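Local coordinates for protein L-talarate/galactarate dehydratase (Salmonella typhimurium, PDB 2PP1) that dehydrates both L-talarate and galactarate to 5-keto-4-deoxy-D-glucarate with the help of one magnesium ion per subunit, and also epimerises L-talarate to galactarate, at residues Y165-G170 against G193-V198; P222-A227 against L248-E253; Q299-R304 against A326-M331. All coordinates share one frame; numbering follows the deposited sequence.

Contact 1. Residues Y165-G170 against G193-V198; sequences YNTSGG and GIKLKV. With LLH ((2R,3S,4R)-2,3,4-trihydroxy-5-(hydroxyamino)-5-oxopentanoic acid), chain H.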
loop_
_atom_site.group_PDB
_atom_site.type_symbol
_atom_site.label_atom_id
_atom_site.label_comp_id
_atom_site.label_asym_id
_atom_site.label_seq_id
_atom_site.Cartn_x
_atom_site.Cartn_y
_atom_site.Cartn_z
ATOM N N TYR A 165 -10.716 -21.718 -8.830
ATOM C CA TYR A 165 -10.478 -23.109 -9.192
ATOM C C TYR A 165 -10.521 -23.948 -7.920
ATOM O O TYR A 165 -10.236 -23.449 -6.833
ATOM C CB TYR A 165 -9.107 -23.262 -9.882
ATOM C CG TYR A 165 -7.928 -23.187 -8.928
ATOM C CD1 TYR A 165 -7.461 -24.328 -8.268
ATOM C CD2 TYR A 165 -7.309 -21.970 -8.657
ATOM C CE1 TYR A 165 -6.408 -24.256 -7.360
ATOM C CE2 TYR A 165 -6.260 -21.886 -7.757
ATOM C CZ TYR A 165 -5.811 -23.033 -7.111
ATOM O OH TYR A 165 -4.762 -22.935 -6.229
ATOM N N ASN A 166 -10.865 -25.223 -8.056
ATOM C CA ASN A 166 -10.929 -26.104 -6.891
ATOM C C ASN A 166 -9.688 -26.973 -6.726
ATOM O O ASN A 166 -9.109 -27.437 -7.705
ATOM C CB ASN A 166 -12.159 -27.012 -6.954
ATOM C CG ASN A 166 -12.098 -28.125 -5.920
ATOM O OD1 ASN A 166 -11.597 -29.222 -6.194
ATOM N ND2 ASN A 166 -12.576 -27.837 -4.710
ATOM N N THR A 167 -9.309 -27.201 -5.470
ATOM C CA THR A 167 -8.147 -28.019 -5.137
ATOM C C THR A 167 -8.516 -29.258 -4.313
ATOM O O THR A 167 -7.913 -30.318 -4.480
ATOM C CB THR A 167 -7.111 -27.209 -4.315
ATOM O OG1 THR A 167 -6.586 -26.149 -5.116
ATOM C CG2 THR A 167 -5.963 -28.105 -3.859
ATOM N N SER A 168 -9.512 -29.120 -3.436
ATOM C CA SER A 168 -9.926 -30.212 -2.557
ATOM C C SER A 168 -10.371 -31.493 -3.233
ATOM O O SER A 168 -10.349 -32.554 -2.609
ATOM C CB SER A 168 -11.037 -29.746 -1.607
ATOM O OG SER A 168 -12.186 -29.372 -2.337
ATOM N N GLY A 169 -10.782 -31.417 -4.496
ATOM C CA GLY A 169 -11.220 -32.624 -5.174
ATOM C C GLY A 169 -10.155 -33.294 -6.032
ATOM O O GLY A 169 -10.460 -34.214 -6.795
ATOM N N GLY A 170 -8.905 -32.855 -5.920
ATOM C CA GLY A 170 -7.854 -33.450 -6.738
ATOM C C GLY A 170 -6.660 -34.000 -5.980
ATOM O O GLY A 170 -5.550 -34.039 -6.508
ATOM N N GLY A 193 -12.094 -23.707 -12.665
ATOM C CA GLY A 193 -10.881 -24.443 -12.966
ATOM C C GLY A 193 -10.638 -25.595 -12.006
ATOM O O GLY A 193 -11.224 -25.653 -10.930
ATOM N N ILE A 194 -9.747 -26.497 -12.395
ATOM C CA ILE A 194 -9.420 -27.677 -11.599
ATOM C C ILE A 194 -7.911 -27.816 -11.391
ATOM O O ILE A 194 -7.120 -27.667 -12.337
ATOM C CB ILE A 194 -9.905 -28.968 -12.309
ATOM C CG1 ILE A 194 -11.438 -28.977 -12.422
ATOM C CG2 ILE A 194 -9.396 -30.198 -11.570
ATOM C CD1 ILE A 194 -12.173 -29.042 -11.099
ATOM N N LYS A 195 -7.509 -28.095 -10.155
ATOM C CA LYS A 195 -6.099 -28.300 -9.872
ATOM C C LYS A 195 -5.952 -29.756 -9.429
ATOM O O LYS A 195 -6.687 -30.228 -8.557
ATOM C CB LYS A 195 -5.599 -27.370 -8.760
ATOM C CG LYS A 195 -4.081 -27.460 -8.535
ATOM C CD LYS A 195 -3.666 -27.066 -7.112
ATOM C CE LYS A 195 -3.421 -25.586 -6.966
ATOM N NZ LYS A 195 -3.030 -25.217 -5.578
ATOM N N LEU A 196 -4.999 -30.459 -10.034
ATOM C CA LEU A 196 -4.753 -31.852 -9.718
ATOM C C LEU A 196 -3.427 -32.004 -8.990
ATOM O O LEU A 196 -2.410 -31.452 -9.421
ATOM C CB LEU A 196 -4.719 -32.686 -11.004
ATOM C CG LEU A 196 -4.446 -34.183 -10.824
ATOM C CD1 LEU A 196 -5.605 -34.832 -10.071
ATOM C CD2 LEU A 196 -4.268 -34.835 -12.182
ATOM N N LYS A 197 -3.432 -32.749 -7.888
ATOM C CA LYS A 197 -2.198 -32.987 -7.146
ATOM C C LYS A 197 -1.348 -34.015 -7.884
ATOM O O LYS A 197 -1.857 -35.049 -8.329
ATOM C CB LYS A 197 -2.502 -33.509 -5.734
ATOM C CG LYS A 197 -3.182 -32.502 -4.818
ATOM C CD LYS A 197 -2.296 -31.286 -4.594
ATOM C CE LYS A 197 -2.842 -30.412 -3.476
ATOM N NZ LYS A 197 -1.884 -29.365 -3.062
ATOM N N VAL A 198 -0.059 -33.725 -8.032
ATOM C CA VAL A 198 0.855 -34.660 -8.690
ATOM C C VAL A 198 2.128 -34.726 -7.864
ATOM O O VAL A 198 2.172 -34.211 -6.751
ATOM C CB VAL A 198 1.204 -34.222 -10.139
ATOM C CG1 VAL A 198 -0.063 -34.209 -10.991
ATOM C CG2 VAL A 198 1.860 -32.849 -10.139
HETATM O O5A LLH H . -2.484 -31.658 2.514
HETATM C C5 LLH H . -1.866 -30.578 2.674
HETATM O O5B LLH H . -0.713 -30.470 3.176
HETATM C C4 LLH H . -2.552 -29.279 2.229
HETATM O O4 LLH H . -3.936 -29.500 1.968
HETATM C C3 LLH H . -1.835 -28.729 0.992
HETATM O O3 LLH H . -1.816 -29.724 -0.049
HETATM C C2 LLH H . -2.502 -27.448 0.432
HETATM O O2 LLH H . -2.278 -26.442 1.425
HETATM C C1 LLH H . -1.957 -26.964 -0.928
HETATM O O1 LLH H . -0.769 -27.028 -1.211
HETATM N N LLH H . -2.876 -26.485 -1.795
HETATM O ON LLH H . -2.550 -25.654 -2.857
HETATM O O HOH W 1 -9.503 -30.623 -7.963
HETATM O O HOH W 2 -5.738 -30.978 -5.796
HETATM O O HOH W 3 -4.225 -36.293 -7.454
#

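Contact 2. Residues P222-A227 against L248-E253; sequences PLMVDA and LIWIEE. With MG (magnesium ion), chain G; LLH ((2R,3S,4R)-2,3,4-trihydroxy-5-(hydroxyamino)-5-oxopentanoic acid), chain H.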
loop_
_atom_site.group_PDB
_atom_site.type_symbol
_atom_site.label_atom_id
_atom_site.label_comp_id
_atom_site.label_asym_id
_atom_site.label_seq_id
_atom_site.Cartn_x
_atom_site.Cartn_y
_atom_site.Cartn_z
ATOM N N PRO A 222 -9.796 -24.538 -17.705
ATOM C CA PRO A 222 -8.568 -24.262 -16.955
ATOM C C PRO A 222 -8.176 -25.432 -16.057
ATOM O O PRO A 222 -8.945 -25.870 -15.197
ATOM C CB PRO A 222 -8.925 -23.011 -16.162
ATOM C CG PRO A 222 -9.846 -22.287 -17.113
ATOM C CD PRO A 222 -10.741 -23.410 -17.589
ATOM N N LEU A 223 -6.967 -25.936 -16.278
ATOM C CA LEU A 223 -6.449 -27.055 -15.520
ATOM C C LEU A 223 -5.032 -26.738 -15.045
ATOM O O LEU A 223 -4.223 -26.189 -15.791
ATOM C CB LEU A 223 -6.445 -28.311 -16.398
ATOM C CG LEU A 223 -5.859 -29.621 -15.858
ATOM C CD1 LEU A 223 -6.586 -30.050 -14.595
ATOM C CD2 LEU A 223 -5.986 -30.692 -16.930
ATOM N N MET A 224 -4.744 -27.069 -13.792
ATOM C CA MET A 224 -3.422 -26.838 -13.234
ATOM C C MET A 224 -2.994 -28.036 -12.379
ATOM O O MET A 224 -3.827 -28.850 -11.977
ATOM C CB MET A 224 -3.402 -25.539 -12.403
ATOM C CG MET A 224 -4.675 -25.228 -11.618
ATOM S SD MET A 224 -5.961 -24.325 -12.565
ATOM C CE MET A 224 -5.690 -22.643 -12.045
ATOM N N VAL A 225 -1.690 -28.166 -12.141
ATOM C CA VAL A 225 -1.183 -29.258 -11.317
ATOM C C VAL A 225 -0.334 -28.711 -10.179
ATOM O O VAL A 225 0.169 -27.586 -10.249
ATOM C CB VAL A 225 -0.355 -30.271 -12.132
ATOM C CG1 VAL A 225 -1.210 -30.849 -13.223
ATOM C CG2 VAL A 225 0.887 -29.619 -12.699
ATOM N N ASP A 226 -0.188 -29.521 -9.133
ATOM C CA ASP A 226 0.544 -29.130 -7.934
ATOM C C ASP A 226 1.372 -30.302 -7.410
ATOM O O ASP A 226 0.817 -31.316 -6.982
ATOM C CB ASP A 226 -0.471 -28.702 -6.875
ATOM C CG ASP A 226 0.171 -28.085 -5.653
ATOM O OD1 ASP A 226 1.401 -28.218 -5.459
ATOM O OD2 ASP A 226 -0.580 -27.467 -4.874
ATOM N N ALA A 227 2.697 -30.150 -7.420
ATOM C CA ALA A 227 3.595 -31.211 -6.959
ATOM C C ALA A 227 3.976 -31.108 -5.480
ATOM O O ALA A 227 4.610 -32.011 -4.932
ATOM C CB ALA A 227 4.869 -31.233 -7.825
ATOM N N LEU A 248 -1.574 -26.455 -19.351
ATOM C CA LEU A 248 -1.944 -26.137 -17.982
ATOM C C LEU A 248 -1.822 -24.644 -17.705
ATOM O O LEU A 248 -0.993 -23.957 -18.313
ATOM C CB LEU A 248 -1.037 -26.907 -17.020
ATOM C CG LEU A 248 -0.996 -28.424 -17.217
ATOM C CD1 LEU A 248 0.159 -29.022 -16.405
ATOM C CD2 LEU A 248 -2.328 -29.030 -16.808
ATOM N N ILE A 249 -2.651 -24.137 -16.794
ATOM C CA ILE A 249 -2.584 -22.730 -16.424
ATOM C C ILE A 249 -1.265 -22.543 -15.682
ATOM O O ILE A 249 -0.652 -21.473 -15.744
ATOM C CB ILE A 249 -3.762 -22.313 -15.497
ATOM C CG1 ILE A 249 -5.096 -22.602 -16.184
ATOM C CG2 ILE A 249 -3.656 -20.834 -15.154
ATOM C CD1 ILE A 249 -5.279 -21.844 -17.493
ATOM N N TRP A 250 -0.845 -23.582 -14.960
ATOM C CA TRP A 250 0.430 -23.548 -14.259
ATOM C C TRP A 250 0.806 -24.884 -13.630
ATOM O O TRP A 250 -0.030 -25.777 -13.479
ATOM C CB TRP A 250 0.446 -22.455 -13.174
ATOM C CG TRP A 250 -0.369 -22.741 -11.933
ATOM C CD1 TRP A 250 -0.192 -23.772 -11.048
ATOM C CD2 TRP A 250 -1.462 -21.958 -11.419
ATOM N NE1 TRP A 250 -1.107 -23.675 -10.016
ATOM C CE2 TRP A 250 -1.894 -22.573 -10.222
ATOM C CE3 TRP A 250 -2.116 -20.794 -11.856
ATOM C CZ2 TRP A 250 -2.953 -22.065 -9.455
ATOM C CZ3 TRP A 250 -3.177 -20.288 -11.088
ATOM C CH2 TRP A 250 -3.579 -20.927 -9.904
ATOM N N ILE A 251 2.085 -25.005 -13.293
ATOM C CA ILE A 251 2.630 -26.177 -12.610
ATOM C C ILE A 251 3.062 -25.535 -11.298
ATOM O O ILE A 251 3.847 -24.591 -11.287
ATOM C CB ILE A 251 3.860 -26.758 -13.352
ATOM C CG1 ILE A 251 3.436 -27.261 -14.736
ATOM C CG2 ILE A 251 4.472 -27.899 -12.540
ATOM C CD1 ILE A 251 4.601 -27.667 -15.633
ATOM N N GLU A 252 2.535 -26.035 -10.193
ATOM C CA GLU A 252 2.812 -25.449 -8.890
ATOM C C GLU A 252 3.783 -26.240 -8.029
ATOM O O GLU A 252 3.749 -27.466 -8.003
ATOM C CB GLU A 252 1.483 -25.273 -8.139
ATOM C CG GLU A 252 1.607 -24.664 -6.761
ATOM C CD GLU A 252 0.244 -24.311 -6.182
ATOM O OE1 GLU A 252 -0.740 -24.301 -6.953
ATOM O OE2 GLU A 252 0.163 -24.026 -4.973
ATOM N N GLU A 253 4.618 -25.515 -7.294
ATOM C CA GLU A 253 5.623 -26.121 -6.419
ATOM C C GLU A 253 6.283 -27.373 -6.977
ATOM O O GLU A 253 6.247 -28.433 -6.350
ATOM C CB GLU A 253 5.026 -26.444 -5.046
ATOM C CG GLU A 253 4.650 -25.213 -4.259
ATOM C CD GLU A 253 4.579 -25.473 -2.779
ATOM O OE1 GLU A 253 3.715 -26.253 -2.337
ATOM O OE2 GLU A 253 5.402 -24.895 -2.043
HETATM MG MG MG G . -0.253 -25.784 -3.365
HETATM O O5A LLH H . -2.484 -31.658 2.514
HETATM C C5 LLH H . -1.866 -30.578 2.674
HETATM O O5B LLH H . -0.713 -30.470 3.176
HETATM C C4 LLH H . -2.552 -29.279 2.229
HETATM O O4 LLH H . -3.936 -29.500 1.968
HETATM C C3 LLH H . -1.835 -28.729 0.992
HETATM O O3 LLH H . -1.816 -29.724 -0.049
HETATM C C2 LLH H . -2.502 -27.448 0.432
HETATM O O2 LLH H . -2.278 -26.442 1.425
HETATM C C1 LLH H . -1.957 -26.964 -0.928
HETATM O O1 LLH H . -0.769 -27.028 -1.211
HETATM N N LLH H . -2.876 -26.485 -1.795
HETATM O ON LLH H . -2.550 -25.654 -2.857
HETATM O O HOH W 4 1.746 -26.226 -3.452
#

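Contact 3. Residues Q299-R304 against A326-M331; sequences QPDAPR and APHFAM. With LLH ((2R,3S,4R)-2,3,4-trihydroxy-5-(hydroxyamino)-5-oxopentanoic acid), chain H.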
loop_
_atom_site.group_PDB
_atom_site.type_symbol
_atom_site.label_atom_id
_atom_site.label_comp_id
_atom_site.label_asym_id
_atom_site.label_seq_id
_atom_site.Cartn_x
_atom_site.Cartn_y
_atom_site.Cartn_z
ATOM N N GLN A 299 2.328 -16.951 -5.294
ATOM C CA GLN A 299 1.258 -17.462 -4.452
ATOM C C GLN A 299 1.459 -17.206 -2.959
ATOM O O GLN A 299 1.830 -18.110 -2.204
ATOM C CB GLN A 299 1.095 -18.962 -4.714
ATOM C CG GLN A 299 0.865 -19.283 -6.183
ATOM C CD GLN A 299 0.742 -20.766 -6.471
ATOM O OE1 GLN A 299 1.720 -21.521 -6.370
ATOM N NE2 GLN A 299 -0.462 -21.195 -6.843
ATOM N N PRO A 300 1.199 -15.968 -2.507
ATOM C CA PRO A 300 1.369 -15.657 -1.088
ATOM C C PRO A 300 0.176 -16.210 -0.307
ATOM O O PRO A 300 -0.838 -16.581 -0.892
ATOM C CB PRO A 300 1.406 -14.127 -1.054
ATOM C CG PRO A 300 1.444 -13.702 -2.531
ATOM C CD PRO A 300 0.724 -14.787 -3.242
ATOM N N ASP A 301 0.323 -16.271 1.013
ATOM C CA ASP A 301 -0.710 -16.778 1.910
ATOM C C ASP A 301 -0.707 -15.766 3.062
ATOM O O ASP A 301 0.227 -15.733 3.864
ATOM C CB ASP A 301 -0.304 -18.179 2.383
ATOM C CG ASP A 301 -1.284 -18.779 3.390
ATOM O OD1 ASP A 301 -1.608 -18.100 4.387
ATOM O OD2 ASP A 301 -1.716 -19.934 3.188
ATOM N N ALA A 302 -1.736 -14.928 3.130
ATOM C CA ALA A 302 -1.794 -13.896 4.164
ATOM C C ALA A 302 -1.523 -14.443 5.572
ATOM O O ALA A 302 -0.689 -13.904 6.309
ATOM C CB ALA A 302 -3.139 -13.170 4.111
ATOM N N PRO A 303 -2.234 -15.503 5.972
ATOM C CA PRO A 303 -1.989 -16.047 7.315
ATOM C C PRO A 303 -0.530 -16.448 7.504
ATOM O O PRO A 303 0.083 -16.120 8.518
ATOM C CB PRO A 303 -2.930 -17.243 7.376
ATOM C CG PRO A 303 -4.123 -16.740 6.558
ATOM C CD PRO A 303 -3.427 -16.114 5.360
ATOM N N ARG A 304 0.027 -17.134 6.508
ATOM C CA ARG A 304 1.410 -17.596 6.573
ATOM C C ARG A 304 2.481 -16.523 6.596
ATOM O O ARG A 304 3.488 -16.684 7.289
ATOM C CB ARG A 304 1.712 -18.551 5.408
ATOM C CG ARG A 304 1.039 -19.918 5.511
ATOM C CD ARG A 304 2.066 -21.017 5.469
ATOM N NE ARG A 304 1.502 -22.352 5.655
ATOM C CZ ARG A 304 1.093 -23.141 4.669
ATOM N NH1 ARG A 304 1.172 -22.730 3.411
ATOM N NH2 ARG A 304 0.640 -24.358 4.941
ATOM N N ALA A 326 -1.915 -15.694 -7.427
ATOM C CA ALA A 326 -2.804 -16.825 -7.160
ATOM C C ALA A 326 -2.569 -17.183 -5.697
ATOM O O ALA A 326 -1.786 -18.075 -5.381
ATOM C CB ALA A 326 -2.468 -18.008 -8.061
ATOM N N PRO A 327 -3.243 -16.466 -4.782
ATOM C CA PRO A 327 -3.118 -16.692 -3.336
ATOM C C PRO A 327 -3.449 -18.131 -2.973
ATOM O O PRO A 327 -4.262 -18.767 -3.633
ATOM C CB PRO A 327 -4.121 -15.703 -2.742
ATOM C CG PRO A 327 -4.128 -14.590 -3.765
ATOM C CD PRO A 327 -4.170 -15.353 -5.057
ATOM N N HIS A 328 -2.820 -18.634 -1.918
ATOM C CA HIS A 328 -3.047 -20.010 -1.478
ATOM C C HIS A 328 -4.018 -20.158 -0.317
ATOM O O HIS A 328 -3.900 -19.459 0.688
ATOM C CB HIS A 328 -1.699 -20.640 -1.099
ATOM C CG HIS A 328 -1.810 -21.868 -0.246
ATOM N ND1 HIS A 328 -1.785 -21.820 1.129
ATOM C CD2 HIS A 328 -1.923 -23.176 -0.574
ATOM C CE1 HIS A 328 -1.876 -23.047 1.612
ATOM N NE2 HIS A 328 -1.960 -23.887 0.599
ATOM N N PHE A 329 -4.983 -21.061 -0.473
ATOM C CA PHE A 329 -5.945 -21.363 0.590
ATOM C C PHE A 329 -6.706 -20.116 1.053
ATOM O O PHE A 329 -6.856 -19.147 0.293
ATOM C CB PHE A 329 -5.169 -21.999 1.754
ATOM C CG PHE A 329 -6.024 -22.754 2.750
ATOM C CD1 PHE A 329 -6.906 -23.743 2.331
ATOM C CD2 PHE A 329 -5.899 -22.507 4.115
ATOM C CE1 PHE A 329 -7.654 -24.483 3.266
ATOM C CE2 PHE A 329 -6.635 -23.232 5.054
ATOM C CZ PHE A 329 -7.515 -24.223 4.630
ATOM N N ALA A 330 -7.197 -20.161 2.292
ATOM C CA ALA A 330 -7.942 -19.060 2.920
ATOM C C ALA A 330 -8.660 -18.119 1.953
ATOM O O ALA A 330 -8.445 -16.897 1.980
ATOM C CB ALA A 330 -7.001 -18.249 3.821
ATOM N N MET A 331 -9.526 -18.676 1.114
ATOM C CA MET A 331 -10.245 -17.844 0.155
ATOM C C MET A 331 -11.084 -16.770 0.855
ATOM O O MET A 331 -11.312 -15.690 0.297
ATOM C CB MET A 331 -11.145 -18.712 -0.727
ATOM C CG MET A 331 -12.206 -19.485 0.036
ATOM S SD MET A 331 -13.068 -20.647 -1.027
ATOM C CE MET A 331 -14.547 -21.021 0.025
HETATM O O5A LLH H . -2.484 -31.658 2.514
HETATM C C5 LLH H . -1.866 -30.578 2.674
HETATM O O5B LLH H . -0.713 -30.470 3.176
HETATM C C4 LLH H . -2.552 -29.279 2.229
HETATM O O4 LLH H . -3.936 -29.500 1.968
HETATM C C3 LLH H . -1.835 -28.729 0.992
HETATM O O3 LLH H . -1.816 -29.724 -0.049
HETATM C C2 LLH H . -2.502 -27.448 0.432
HETATM O O2 LLH H . -2.278 -26.442 1.425
HETATM C C1 LLH H . -1.957 -26.964 -0.928
HETATM O O1 LLH H . -0.769 -27.028 -1.211
HETATM N N LLH H . -2.876 -26.485 -1.795
HETATM O ON LLH H . -2.550 -25.654 -2.857
HETATM O O HOH W 5 -3.094 -20.677 -5.677
#

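Contact 1. Residues Y165-G170 against G193-V198
Lys195 runs its whole aliphatic chain past the ring of Tyr165, and this pair makes the dense half of the contact. CB of Lys195 lies 3.5 Å from CE1 of Tyr165, and after a bend at chi3 (-88°) the chain comes back obliquely to the same ring atom, CE of Lys195 lying 3.3 Å from Tyr165 CE1. The bend delivers the ammonium group to the phenol, where NZ of Lys195 gives a weak hydrogen bond of 2.9 Å to Tyr165 OH. Its stronger partners are the carboxylates of Glu252 and Glu348, and NZ also comes within 2.8 Å of ON of the bound hydroxamate, as suits a substrate-binding lysine. Beneath the side chains, Asn166 uses both backbone polar atoms, its N bonding to Gly193 O and its O receiving Lys195 N.

Beyond Asn166 the chain of 165-170 leaves the strand in a type I turn, Thr167 to Gly170, and Ser168 and Gly169 swing clear of 193-198. Here the filling is water: one molecule donates to Thr167 O and Lys195 O, another lies 2.8 Å from both Gly170 O and Lys197 O and can bridge them. The turn is steadied from within by an Asx motif, Asn166 OD1 accepting from Gly169 N, and a backbone hydrogen bond of 2.8 Å from Lys197 N to Gly170 O restores the direct link. Lys197, the proton acceptor, bends at chi2 (-62°) and extends NZ to LLH O3, 3.0 Å away; NZ is also held by Asp226.

Lys195 and Lys197, two residues apart on one barrel strand, form the Lys-X-Lys pattern known in the mandelate racemase family. Strand 161-166 lies beside strand 346-349, while strand 194-197 pairs with 223-226, and helix 203-217 packs against Ile194 and Leu196.

Contact 2. Residues P222-A227 against L248-E253
Met224 turns its methyl group onto the indole of Trp250. CB of Met224 lies 3.5 Å from Trp250 O and also faces the indole near NE1. CG, set between the backbone N and carbonyl carbon (chi1 36°), approaches CE2 of the same ring; SD of Met224 then passes 4.1 Å from Ile249 CG1. At the tip, CE of Met224 sits over one face of the six-membered ring, 3.7 Å from its centroid, a CH-pi contact within a Met-aromatic pair.

The backbones beneath are parallel strands of a beta-alpha-beta unit, 223-226 and 251-252 joined through helix 233-243, in the enolase-type barrel. Val225 is bonded twice: its N donates to Trp250 O and its O accepts from Glu252 N. Val225, Leu248 and Ile251 pack together on the side covered by Met243 of that helix.

On the other side of the sheet the carboxylates of Asp226 and Glu252 stack with planes 19° apart and bind magnesium, Asp226 OD2 at 2.3 Å and Glu252 OE2 at 2.4 Å. Asp226 OD2 is also hydrogen-bonded to Lys197 NZ. Glu278, a water and two hydroxamate oxygens complete the site. Glu252 OE1 instead receives Trp250 NE1 at 3.1 Å, alongside Lys195 and Gln299.

Contact 3. Residues Q299-R304 against A326-M331
His328 and Asp301 face each other across two loops at the ends of barrel strands, forming the His-carboxylate pair of the mandelate racemase group. His328 is the proton donor/acceptor, and Asp301 is assigned the part of raising its basicity.

Among the polar contacts, the bond from ND1 of His328 to Asp301 OD2 is central: 2.8 Å long, 158° at the hydrogen, in the plane of the imidazole and directed at the anti lone pair of the carboxylate. With CG of His328 anti to the backbone N (chi1 162°), the ring reaches between aspartate and ligand. The same Asp301 oxygen is bonded to Tyr80, which helps fix the carboxylate's orientation. One backbone bond, from His328 N to Pro300 O, joins the loops directly. Asp301 also stands at the N-cap of the short helix that follows.

A water lies 2.9 Å from Ala326 O, to which it probably donates, and takes a weak bond from Gln299 NE2, whose stronger partner is Glu252.

Among the carbon contacts, CG of Gln299 lies 3.0 Å from Ala326 O. Pro303 CG touches Ala330 CB at 4.2 Å, an ordinary apolar distance.

Among charged and flat groups, the guanidinium of Arg304 comes obliquely to the imidazole, planes 18° apart, with NH1 of Arg304 3.6 Å from CE1 of His328; NH1 is itself bonded to Glu278 O.

The ligand is met at the ring's other nitrogen: NE2 of His328 lies 2.7 Å from O2 of the bound hydroxamate, in a hydrogen bond that either atom could donate.

All three contacts are buried and touch the same hydroxamate ligand, yet they differ in build. Contacts 1 and 2 adjoin, their centres about 9 Å apart, because strands 194-197 and 223-226 are neighbours in the parallel sheet; the first contributes lysines, the second carboxylates for the metal. The centre of contact 3 lies about 2 Å from the centre of the chain, those of contacts 1 and 2 about 17 and 18 Å from it, and contact 3 relies on loops where contact 2 relies on paired strands. It offers a histidine instead. Contacts 2 and 3 meet through Glu252 and Gln299 and through Trp250 on Ala326, while contacts 1 and 3 do not touch.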